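Long-range contacts in BILBO1_N domain-containing protein (Trypanosoma brucei equiperdum, PDB 7A1I), which is of unknown function but carries a ubiquitin-like BILBO1-type N-terminal domain, the part present here, and so may serve the trypanosome flagellar pocket collar, as BILBO1 does: residues 17-22 and 102-107; 8-13 and 86-91. All blocks are in the same frame, centred on the assembly; numbering follows the deposited sequence.

Contact 1. Residues 17-22 and 102-107. With EDO (1,2-ethanediol), chain G.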
# COMPACT_ATOMS: atom_id res chain seq x y z
N GLU A 17 0.66 11.54 -7.58
CA GLU A 17 -0.70 11.17 -7.19
C GLU A 17 -0.70 9.91 -6.33
O GLU A 17 0.14 9.03 -6.51
CB GLU A 17 -1.57 10.95 -8.43
CG GLU A 17 -1.74 12.20 -9.31
CD GLU A 17 -2.54 11.91 -10.57
OE1 GLU A 17 -3.60 11.26 -10.46
OE2 GLU A 17 -2.09 12.32 -11.66
N LYS A 18 -1.62 9.81 -5.39
CA LYS A 18 -1.68 8.61 -4.55
C LYS A 18 -2.57 7.55 -5.21
O LYS A 18 -3.66 7.87 -5.70
CB LYS A 18 -2.17 8.93 -3.14
CG LYS A 18 -1.44 10.10 -2.49
CD LYS A 18 0.06 9.88 -2.42
CE LYS A 18 0.77 11.16 -2.00
NZ LYS A 18 2.25 11.00 -1.84
N VAL A 19 -2.08 6.31 -5.25
CA VAL A 19 -2.82 5.18 -5.81
C VAL A 19 -3.05 4.17 -4.69
O VAL A 19 -2.11 3.82 -3.97
CB VAL A 19 -2.07 4.50 -6.97
CG1 VAL A 19 -2.88 3.30 -7.48
CG2 VAL A 19 -1.82 5.47 -8.08
N ASN A 20 -4.30 3.71 -4.55
CA ASN A 20 -4.72 2.84 -3.47
C ASN A 20 -5.32 1.57 -4.06
O ASN A 20 -6.15 1.65 -4.97
CB ASN A 20 -5.74 3.57 -2.59
CG ASN A 20 -5.89 2.94 -1.22
OD1 ASN A 20 -5.07 2.15 -0.80
ND2 ASN A 20 -6.96 3.31 -0.52
N LEU A 21 -4.88 0.40 -3.56
CA LEU A 21 -5.34 -0.92 -3.98
C LEU A 21 -5.89 -1.71 -2.79
O LEU A 21 -5.34 -1.66 -1.69
CB LEU A 21 -4.19 -1.75 -4.58
CG LEU A 21 -3.42 -1.13 -5.74
CD1 LEU A 21 -2.30 -2.06 -6.18
CD2 LEU A 21 -4.36 -0.83 -6.89
N ARG A 22 -6.96 -2.47 -3.02
CA ARG A 22 -7.54 -3.32 -1.98
C ARG A 22 -7.23 -4.78 -2.29
O ARG A 22 -7.43 -5.23 -3.43
CB ARG A 22 -9.05 -3.11 -1.88
CG ARG A 22 -9.65 -3.56 -0.56
CD ARG A 22 -10.06 -5.01 -0.58
NE ARG A 22 -11.09 -5.27 -1.57
CZ ARG A 22 -12.39 -5.18 -1.32
NH1 ARG A 22 -12.81 -4.84 -0.10
NH2 ARG A 22 -13.28 -5.43 -2.28
N GLU A 102 -10.11 6.32 -2.65
CA GLU A 102 -10.76 5.02 -2.62
C GLU A 102 -9.91 4.02 -3.40
O GLU A 102 -9.26 4.39 -4.39
CB GLU A 102 -12.15 5.10 -3.27
CG GLU A 102 -13.05 6.21 -2.79
CD GLU A 102 -13.61 5.98 -1.41
OE1 GLU A 102 -14.03 6.97 -0.77
OE2 GLU A 102 -13.66 4.81 -0.97
N PRO A 103 -9.89 2.77 -2.99
CA PRO A 103 -9.03 1.80 -3.66
C PRO A 103 -9.66 1.21 -4.92
O PRO A 103 -10.87 1.01 -5.00
CB PRO A 103 -8.85 0.71 -2.60
CG PRO A 103 -10.15 0.75 -1.83
CD PRO A 103 -10.52 2.21 -1.77
N TYR A 104 -8.81 0.91 -5.89
CA TYR A 104 -9.16 -0.07 -6.91
C TYR A 104 -9.02 -1.47 -6.32
O TYR A 104 -8.37 -1.68 -5.29
CB TYR A 104 -8.23 0.02 -8.11
CG TYR A 104 -8.14 1.36 -8.80
CD1 TYR A 104 -9.26 1.95 -9.37
CD2 TYR A 104 -6.93 2.04 -8.87
CE1 TYR A 104 -9.17 3.17 -10.01
CE2 TYR A 104 -6.83 3.25 -9.50
CZ TYR A 104 -7.95 3.82 -10.08
OH TYR A 104 -7.86 5.04 -10.70
N GLU A 105 -9.58 -2.46 -7.02
CA GLU A 105 -9.30 -3.85 -6.70
C GLU A 105 -7.88 -4.20 -7.13
O GLU A 105 -7.49 -3.99 -8.27
CB GLU A 105 -10.30 -4.76 -7.40
CG GLU A 105 -11.73 -4.56 -6.93
CD GLU A 105 -11.96 -4.96 -5.49
OE1 GLU A 105 -11.15 -5.75 -4.94
OE2 GLU A 105 -12.94 -4.45 -4.89
N GLY A 106 -7.09 -4.78 -6.20
CA GLY A 106 -5.71 -5.08 -6.52
C GLY A 106 -5.50 -6.39 -7.26
O GLY A 106 -4.50 -6.53 -7.97
N GLU A 107 -6.43 -7.33 -7.12
CA GLU A 107 -6.23 -8.66 -7.69
C GLU A 107 -6.04 -8.69 -9.21
O GLU A 107 -5.21 -9.49 -9.67
CB GLU A 107 -7.39 -9.58 -7.29
CG GLU A 107 -7.04 -11.07 -7.23
CD GLU A 107 -6.97 -11.73 -8.60
OE1 GLU A 107 -6.20 -12.71 -8.77
OE2 GLU A 107 -7.70 -11.28 -9.52
C1 EDO G . -11.74 3.69 -6.93
O1 EDO G . -12.53 2.85 -7.78
C2 EDO G . -11.44 4.99 -7.66
O2 EDO G . -10.50 5.76 -6.90
O HOH W 1 -6.95 4.32 -6.00
O HOH W 2 -8.76 -7.53 -4.94
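Arg22 O is gripped by two hydrogen bonds: Gly106 N lies 2.8 Å from Arg22 O, in the carbonyl plane, and water 2 donates a second while also donating to Glu105 OE1 and accepting from Glu107 N. Two more backbone bonds complete the ladder. Tyr104 N reaches Asn20 O at 2.9 Å, from above the carbonyl plane, and Arg22 N meets Tyr104 O at 2.8 Å, nearly along the C=O axis. Water 1 joins Asn20 N to Glu102 O. On one face, Leu21 crosses Tyr104 obliquely, Leu21 CD2 lying 4.1 Å from Tyr104 CB and at the edge of the ring, while Leu21 and Val19 also touch helix 32-50. On the other, Arg22 and Glu105 lie side by side. The arginine bends at chi2 (-89°) and chi3, which brings Arg22 NH2 within 2.8 Å of Glu105 OE2 in a salt bridge; its hydrogen bonds are weak, and the guanidinium and carboxylate planes are 48° apart. Beside them Pro103 CB packs 3.8 Å from Asn20 ND2, which donates to Pro101 O. The successive parallel bridges Leu21-Tyr104 and Arg22-Glu105 identify a short strand added in parallel to the second strand of a ubiquitin-like beta-grasp sheet.

Contact 2. Residues 8-13 and 86-91; sequences ICVATD and VYLFQP. With NA (sodium ion), chain E.
Backbone pairing between 8-13 and 86-91 is parallel, with bridges Val10-Val86 and Ala11-Tyr87, and the axes of 8-13 and 86-89 approach to 4.6 Å at 31°. Val86 N donates to Cys9 O at 2.7 Å, and Ala11 N to Val86 O; in both, the donor stands above the carbonyl plane. Leu88 N meets Ala11 O at 2.9 Å, almost along the C=O axis.

Polar side chains take over where strand 84-89 ends. Gln90 swings its amide across to residues 12-13 of strand 6-14: NE2 lies 2.7 Å from Asp13 O, on a carbonyl lone pair and close to the glutamine amide plane, so the amide's rotation is fixed. The same NE2 gives a weak bond to Thr12 OG1, which in turn donates to Leu88 O at 2.9 Å. This relay depends on OG1 being anti to the backbone N (chi1 -163°). Asp13 N is met by water 3. The backbone oxygen Gln90 O is a sodium ligand, at a long 3.0 Å from NA, together with water 4.

Apolar contacts divide by face. Towards helix 32-50, Val10 CG1 presses on Leu88 CD1 at 3.5 Å, a methyl-methyl contact closer than carbons normally make; Val10 and Val86 run side by side, and Leu88 touches Leu36 and Ser39. On the opposite face Tyr87, its CG anti to the backbone N (chi1 -168°), runs alongside the neighbouring strand, CD2 4.0 Å from Ala11 CB and CE2 near Thr12 CA. Its hydroxyl bonds to Asp95 and Lys18, and Lys18 also forms a salt bridge with Asp13.

The first strand, 6-14, parallel beside the fifth, 84-89, mid-sheet, with helix 32-50 across one face, is the arrangement of the ubiquitin-like beta-grasp fold; 104-105 is added at the edge.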
# COMPACT_ATOMS: atom_id res chain seq x y z
N ILE A 8 -7.25 -5.59 3.23
CA ILE A 8 -6.14 -4.68 3.48
C ILE A 8 -5.99 -3.77 2.26
O ILE A 8 -5.93 -4.25 1.12
CB ILE A 8 -4.82 -5.43 3.73
CG1 ILE A 8 -4.97 -6.54 4.79
CG2 ILE A 8 -3.71 -4.43 4.10
CD1 ILE A 8 -5.03 -6.05 6.22
N CYS A 9 -5.95 -2.46 2.49
CA CYS A 9 -5.64 -1.51 1.44
C CYS A 9 -4.18 -1.09 1.54
O CYS A 9 -3.62 -0.98 2.64
CB CYS A 9 -6.52 -0.26 1.50
SG CYS A 9 -8.25 -0.56 1.18
N VAL A 10 -3.57 -0.87 0.38
CA VAL A 10 -2.15 -0.55 0.25
C VAL A 10 -2.04 0.61 -0.73
O VAL A 10 -2.57 0.52 -1.84
CB VAL A 10 -1.34 -1.74 -0.26
CG1 VAL A 10 0.13 -1.38 -0.31
CG2 VAL A 10 -1.57 -2.97 0.68
N ALA A 11 -1.42 1.71 -0.30
CA ALA A 11 -1.33 2.88 -1.17
C ALA A 11 0.14 3.26 -1.35
O ALA A 11 1.01 2.80 -0.59
CB ALA A 11 -2.13 4.07 -0.62
N THR A 12 0.41 4.02 -2.40
CA THR A 12 1.76 4.48 -2.71
C THR A 12 1.66 5.66 -3.67
O THR A 12 0.59 5.97 -4.19
CB THR A 12 2.63 3.35 -3.29
OG1 THR A 12 4.03 3.68 -3.21
CG2 THR A 12 2.26 3.01 -4.73
N ASP A 13 2.80 6.31 -3.91
CA ASP A 13 2.86 7.48 -4.78
C ASP A 13 3.18 7.09 -6.21
O ASP A 13 4.09 6.30 -6.47
CB ASP A 13 3.92 8.46 -4.25
CG ASP A 13 3.96 9.76 -5.04
OD1 ASP A 13 3.30 10.73 -4.61
OD2 ASP A 13 4.68 9.83 -6.06
N VAL A 86 -2.38 0.53 4.53
CA VAL A 86 -0.92 0.51 4.45
C VAL A 86 -0.46 1.57 3.47
O VAL A 86 -1.15 1.86 2.47
CB VAL A 86 -0.43 -0.89 4.05
CG1 VAL A 86 1.06 -0.88 3.74
CG2 VAL A 86 -0.71 -1.86 5.21
N TYR A 87 0.71 2.15 3.74
CA TYR A 87 1.37 3.06 2.81
C TYR A 87 2.80 2.60 2.59
O TYR A 87 3.53 2.36 3.56
CB TYR A 87 1.36 4.52 3.30
CG TYR A 87 1.78 5.50 2.23
CD1 TYR A 87 3.08 6.01 2.17
CD2 TYR A 87 0.86 5.94 1.28
CE1 TYR A 87 3.45 6.92 1.18
CE2 TYR A 87 1.22 6.85 0.28
CZ TYR A 87 2.51 7.32 0.23
OH TYR A 87 2.85 8.23 -0.75
N LEU A 88 3.20 2.51 1.32
CA LEU A 88 4.53 2.05 0.93
C LEU A 88 5.35 3.23 0.43
O LEU A 88 4.93 3.95 -0.49
CB LEU A 88 4.45 0.97 -0.15
CG LEU A 88 3.60 -0.24 0.25
CD1 LEU A 88 3.56 -1.28 -0.87
CD2 LEU A 88 4.12 -0.86 1.57
N PHE A 89 6.49 3.47 1.08
CA PHE A 89 7.47 4.43 0.59
C PHE A 89 8.36 3.77 -0.44
O PHE A 89 8.60 2.56 -0.40
CB PHE A 89 8.30 4.99 1.75
CG PHE A 89 7.51 5.80 2.72
CD1 PHE A 89 7.05 7.07 2.35
CD2 PHE A 89 7.21 5.32 3.99
CE1 PHE A 89 6.31 7.83 3.23
CE2 PHE A 89 6.47 6.08 4.88
CZ PHE A 89 6.02 7.35 4.49
N GLN A 90 8.84 4.58 -1.39
CA GLN A 90 9.73 4.10 -2.44
C GLN A 90 11.07 4.82 -2.40
O GLN A 90 11.16 5.96 -1.93
CB GLN A 90 9.12 4.29 -3.83
CG GLN A 90 7.76 3.67 -4.04
CD GLN A 90 7.12 4.17 -5.33
OE1 GLN A 90 7.69 3.99 -6.41
NE2 GLN A 90 5.96 4.81 -5.23
N PRO A 91 12.13 4.20 -2.91
CA PRO A 91 13.37 4.95 -3.14
C PRO A 91 13.25 5.85 -4.36
O PRO A 91 12.38 5.67 -5.21
CB PRO A 91 14.40 3.84 -3.38
CG PRO A 91 13.59 2.73 -4.01
CD PRO A 91 12.25 2.79 -3.33
NA NA E . 11.91 6.98 0.75
O HOH W 3 5.25 6.21 -2.25
O HOH W 4 11.63 5.70 2.50

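How the contacts relate
From the N terminus, strand 6-14 turns directly into strand 17-25, giving an antiparallel hairpin; the chain then passes through helix 32-50 and strands 60-65 and 70-73 before returning. Contact 2 closes the first long loop, setting 86-91 beside 8-13 with 72 residues between. The tail then travels across to 102-107, where contact 1 closes a loop of 79 residues. The segments alternate, so the two loops cross rather than nest. The hairpin couples them: Leu21 O lies 2.8 Å from Val10 N and Val19 N lies 2.9 Å from Thr12 O, both probable hydrogen bonds. Together they order one continuous run of strands, 84-89, 6-14, 17-25 and 104-105.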